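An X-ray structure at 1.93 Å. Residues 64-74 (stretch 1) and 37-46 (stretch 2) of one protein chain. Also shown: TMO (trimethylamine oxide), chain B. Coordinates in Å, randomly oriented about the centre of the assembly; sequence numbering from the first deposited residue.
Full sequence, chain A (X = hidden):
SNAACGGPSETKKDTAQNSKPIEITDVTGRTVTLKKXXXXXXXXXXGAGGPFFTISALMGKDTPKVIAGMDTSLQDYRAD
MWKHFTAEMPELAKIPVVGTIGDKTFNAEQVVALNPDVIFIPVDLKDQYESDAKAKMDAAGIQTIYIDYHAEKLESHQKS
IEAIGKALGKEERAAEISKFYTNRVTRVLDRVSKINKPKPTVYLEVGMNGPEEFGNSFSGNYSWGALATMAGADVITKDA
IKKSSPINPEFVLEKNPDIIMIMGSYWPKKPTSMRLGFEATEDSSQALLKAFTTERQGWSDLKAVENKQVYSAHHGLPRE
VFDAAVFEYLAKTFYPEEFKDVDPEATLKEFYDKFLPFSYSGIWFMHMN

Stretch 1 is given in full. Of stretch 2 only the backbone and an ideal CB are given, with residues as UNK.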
# COMPACT_ATOMS: atom_id res chain seq x y z
N PRO A 64 20.81 0.54 3.03
CA PRO A 64 21.42 -0.79 2.91
C PRO A 64 22.26 -1.21 4.12
O PRO A 64 22.45 -2.41 4.34
CB PRO A 64 22.34 -0.65 1.68
CG PRO A 64 21.78 0.52 0.92
CD PRO A 64 21.30 1.46 1.99
N LYS A 65 22.73 -0.24 4.90
CA LYS A 65 23.60 -0.53 6.05
C LYS A 65 22.91 -1.22 7.23
O LYS A 65 23.57 -1.62 8.19
CB LYS A 65 24.26 0.76 6.54
CG LYS A 65 25.08 1.49 5.49
CD LYS A 65 25.87 2.63 6.15
CE LYS A 65 26.72 3.39 5.14
NZ LYS A 65 25.87 4.19 4.20
N VAL A 66 21.58 -1.35 7.18
CA VAL A 66 20.84 -1.98 8.27
C VAL A 66 20.09 -3.24 7.84
O VAL A 66 19.39 -3.86 8.65
CB VAL A 66 19.83 -1.01 8.93
CG1 VAL A 66 20.52 0.26 9.40
CG2 VAL A 66 18.70 -0.69 7.97
N ILE A 67 20.20 -3.61 6.56
CA ILE A 67 19.46 -4.76 6.05
C ILE A 67 20.38 -5.96 5.84
O ILE A 67 21.33 -5.88 5.06
CB ILE A 67 18.77 -4.43 4.71
CG1 ILE A 67 17.75 -3.29 4.89
CG2 ILE A 67 18.08 -5.68 4.14
CD1 ILE A 67 17.28 -2.69 3.57
N ALA A 68 20.10 -7.07 6.53
CA ALA A 68 20.91 -8.29 6.39
C ALA A 68 20.32 -9.27 5.36
O ALA A 68 21.05 -10.07 4.76
CB ALA A 68 21.04 -8.97 7.73
N GLY A 69 18.99 -9.21 5.19
CA GLY A 69 18.31 -10.11 4.28
C GLY A 69 17.21 -9.42 3.51
O GLY A 69 16.33 -8.78 4.10
N MSE A 70 17.26 -9.56 2.19
CA MSE A 70 16.32 -8.91 1.28
C MSE A 70 15.33 -9.94 0.75
O MSE A 70 15.74 -10.99 0.24
CB MSE A 70 17.11 -8.27 0.13
CG MSE A 70 16.30 -7.88 -1.10
SE MSE A 70 15.05 -6.41 -0.75
CE MSE A 70 16.34 -5.09 -0.24
N ASP A 71 14.03 -9.67 0.89
CA ASP A 71 13.02 -10.58 0.34
C ASP A 71 12.88 -10.31 -1.16
O ASP A 71 13.51 -9.38 -1.69
CB ASP A 71 11.67 -10.39 1.03
CG ASP A 71 11.13 -8.99 0.88
OD1 ASP A 71 11.94 -8.03 0.84
OD2 ASP A 71 9.89 -8.82 0.80
N THR A 72 12.05 -11.10 -1.84
CA THR A 72 11.92 -10.98 -3.30
C THR A 72 10.58 -10.38 -3.73
O THR A 72 10.23 -10.41 -4.91
CB THR A 72 12.06 -12.34 -4.00
OG1 THR A 72 10.96 -13.18 -3.62
CG2 THR A 72 13.35 -13.01 -3.59
N SER A 73 9.85 -9.85 -2.75
CA SER A 73 8.54 -9.24 -3.01
C SER A 73 8.59 -8.16 -4.10
O SER A 73 7.79 -8.18 -5.05
CB SER A 73 7.97 -8.71 -1.69
OG SER A 73 6.84 -7.88 -1.91
N LEU A 74 9.52 -7.21 -3.98
CA LEU A 74 9.65 -6.15 -4.98
C LEU A 74 10.03 -6.74 -6.33
O LEU A 74 9.36 -6.47 -7.34
CB LEU A 74 10.69 -5.10 -4.55
CG LEU A 74 10.40 -4.26 -3.29
CD1 LEU A 74 11.58 -3.36 -2.96
CD2 LEU A 74 9.14 -3.43 -3.47
N UNK A 37 20.57 -0.50 18.62
CA UNK A 37 19.73 -0.32 17.43
C UNK A 37 19.94 -1.43 16.40
O UNK A 37 21.07 -1.87 16.19
CB UNK A 37 20.02 1.04 16.79
N UNK A 38 18.85 -1.88 15.77
CA UNK A 38 18.91 -2.93 14.76
C UNK A 38 19.79 -2.51 13.58
O UNK A 38 19.70 -1.38 13.10
CB UNK A 38 17.50 -3.28 14.27
N UNK A 39 20.64 -3.41 13.10
CA UNK A 39 21.42 -3.09 11.91
C UNK A 39 21.58 -4.31 11.00
O UNK A 39 22.34 -4.28 10.02
CB UNK A 39 22.79 -2.55 12.31
N UNK A 40 20.86 -5.38 11.34
CA UNK A 40 20.81 -6.58 10.51
C UNK A 40 19.38 -7.09 10.38
O UNK A 40 19.04 -8.19 10.86
CB UNK A 40 21.71 -7.67 11.09
N UNK A 41 18.54 -6.29 9.72
CA UNK A 41 17.12 -6.60 9.57
C UNK A 41 16.91 -7.62 8.45
O UNK A 41 17.60 -7.57 7.42
CB UNK A 41 16.32 -5.33 9.29
N UNK A 42 15.98 -8.56 8.64
CA UNK A 42 15.49 -9.41 7.54
C UNK A 42 14.12 -8.88 7.09
O UNK A 42 13.18 -8.82 7.89
CB UNK A 42 15.39 -10.87 7.97
N UNK A 43 14.03 -8.47 5.83
CA UNK A 43 12.79 -7.91 5.29
C UNK A 43 11.78 -8.98 4.89
O UNK A 43 12.15 -10.05 4.39
CB UNK A 43 13.10 -7.03 4.08
N UNK A 44 10.50 -8.67 5.09
CA UNK A 44 9.40 -9.44 4.52
C UNK A 44 8.37 -8.47 3.94
O UNK A 44 8.24 -7.33 4.44
CB UNK A 44 8.76 -10.35 5.57
N UNK A 45 7.66 -8.93 2.92
CA UNK A 45 6.60 -8.15 2.24
C UNK A 45 7.01 -6.73 1.84
O UNK A 45 6.24 -5.78 2.03
CB UNK A 45 5.37 -8.06 3.15
N UNK A 46 8.20 -6.58 1.26
CA UNK A 46 8.66 -5.26 0.83
C UNK A 46 7.73 -4.64 -0.21
O UNK A 46 7.35 -5.29 -1.20
CB UNK A 46 10.08 -5.36 0.26
CAA TMO B . 1.73 -9.70 -2.36
NAC TMO B . 2.34 -10.21 -1.13
CAD TMO B . 2.75 -11.61 -1.31
CAB TMO B . 3.54 -9.42 -0.83
OAE TMO B . 1.51 -10.11 -0.19

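Position 37 lies beyond the reach of stretch 1, and position 38 points sideways with nothing of stretch 1 near its ideal CB. Many residues would suit; they are Pro 37 and Ala 38.

Position 39 also points sideways. Its ideal CB is 4.3 Å from Lys 65 O, and beyond lies open space, so a polar or charged chain would suit. It is Glu 39, whose end leads away from stretch 1.

At position 40 the ideal CB is 3.7 Å from Ala 68 CB, and a long residue with an aliphatic start would suit. It is Arg 40, whose guanidinium has that methyl over one face.

Position 41 is bridged to Ile 67 in parallel fashion. Its N donates to Val 66 O at 2.8 Å. Its O accepts from Ala 68 N at 2.7 Å and Gly 69 N at 3.1 Å, which accommodates a bulge. CB points to the sheet face that carries Ile 67, so a beta-branched or other apolar residue would suit. It is Val 41, chi1 t.

Position 42 pairs with Gly 69. Glycine has no side chain, so there is room beside it; valine, isoleucine or threonine would suit. It is Val 42. An ideal CB on Gly 69 would sit only 3.4 Å from Val 42 CG2, a tight fit.

Position 43 points toward stretch 1, and its N donates to Gly 69 O at 2.9 Å. The Ile 67 and Met 70 side chains offer an apolar surface, which favours leucine, isoleucine or methionine. It is Leu 43: CD1 lies 3.9 Å from Ile 67 CG2 and 3.7 Å from Met 70 CE.

Position 44 points away and admits many residues. It is Gln 44.

Position 45 has phi 50° and psi 45°, where glycine or asparagine is common. CB points away, leaving room for a large chain. It is Trp 45, with TMO OAE over one ring face, 3.9 Å from CE2.

Position 46 points toward stretch 1. Its N donates to Asp 71 OD2 at 2.8 Å, and its O accepts from Ser 73 OG at 2.7 Å. The ideal CB is 3.3 Å from Asp 71 OD1 and 3.7 Å from Leu 74 CG, so a small donor such as serine or threonine would suit. It is Ser 46, whose OG donates to Asp 71 OD1 at 2.6 Å.

Stretch 2 (37-46) PAERVVLQWS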
# COMPACT_ATOMS: atom_id res chain seq x y z
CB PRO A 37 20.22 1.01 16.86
CG PRO A 37 20.69 1.77 18.05
CD PRO A 37 21.32 0.73 18.96
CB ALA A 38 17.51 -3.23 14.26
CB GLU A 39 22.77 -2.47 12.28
CG GLU A 39 23.72 -3.39 13.01
CD GLU A 39 24.96 -2.67 13.55
OE1 GLU A 39 25.34 -2.95 14.70
OE2 GLU A 39 25.55 -1.83 12.82
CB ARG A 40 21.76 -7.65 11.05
CG ARG A 40 23.22 -7.22 10.98
CD ARG A 40 24.16 -8.32 11.44
NE ARG A 40 24.23 -9.41 10.47
CZ ARG A 40 24.90 -9.34 9.32
NH1 ARG A 40 25.55 -8.23 8.99
NH2 ARG A 40 24.91 -10.38 8.50
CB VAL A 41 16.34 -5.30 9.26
CG1 VAL A 41 14.85 -5.58 9.06
CG2 VAL A 41 16.54 -4.26 10.38
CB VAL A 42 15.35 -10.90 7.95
CG1 VAL A 42 14.65 -11.70 6.85
CG2 VAL A 42 16.71 -11.50 8.26
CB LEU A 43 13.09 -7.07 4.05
CG LEU A 43 14.07 -5.92 4.26
CD1 LEU A 43 14.40 -5.26 2.90
CD2 LEU A 43 13.48 -4.90 5.22
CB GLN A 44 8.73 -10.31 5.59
CG GLN A 44 9.57 -11.45 6.09
CD GLN A 44 9.75 -12.55 5.05
OE1 GLN A 44 10.83 -12.71 4.49
NE2 GLN A 44 8.70 -13.32 4.82
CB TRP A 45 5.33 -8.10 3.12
CG TRP A 45 4.56 -9.39 3.12
CD1 TRP A 45 5.00 -10.61 2.67
CD2 TRP A 45 3.21 -9.59 3.58
NE1 TRP A 45 3.99 -11.56 2.82
CE2 TRP A 45 2.90 -10.95 3.38
CE3 TRP A 45 2.25 -8.74 4.14
CZ2 TRP A 45 1.64 -11.49 3.72
CZ3 TRP A 45 1.00 -9.28 4.47
CH2 TRP A 45 0.71 -10.64 4.26
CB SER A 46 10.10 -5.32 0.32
OG SER A 46 10.96 -5.64 1.41
O HOH W 1 23.30 -5.42 7.48
O HOH W 2 8.26 -11.04 1.18
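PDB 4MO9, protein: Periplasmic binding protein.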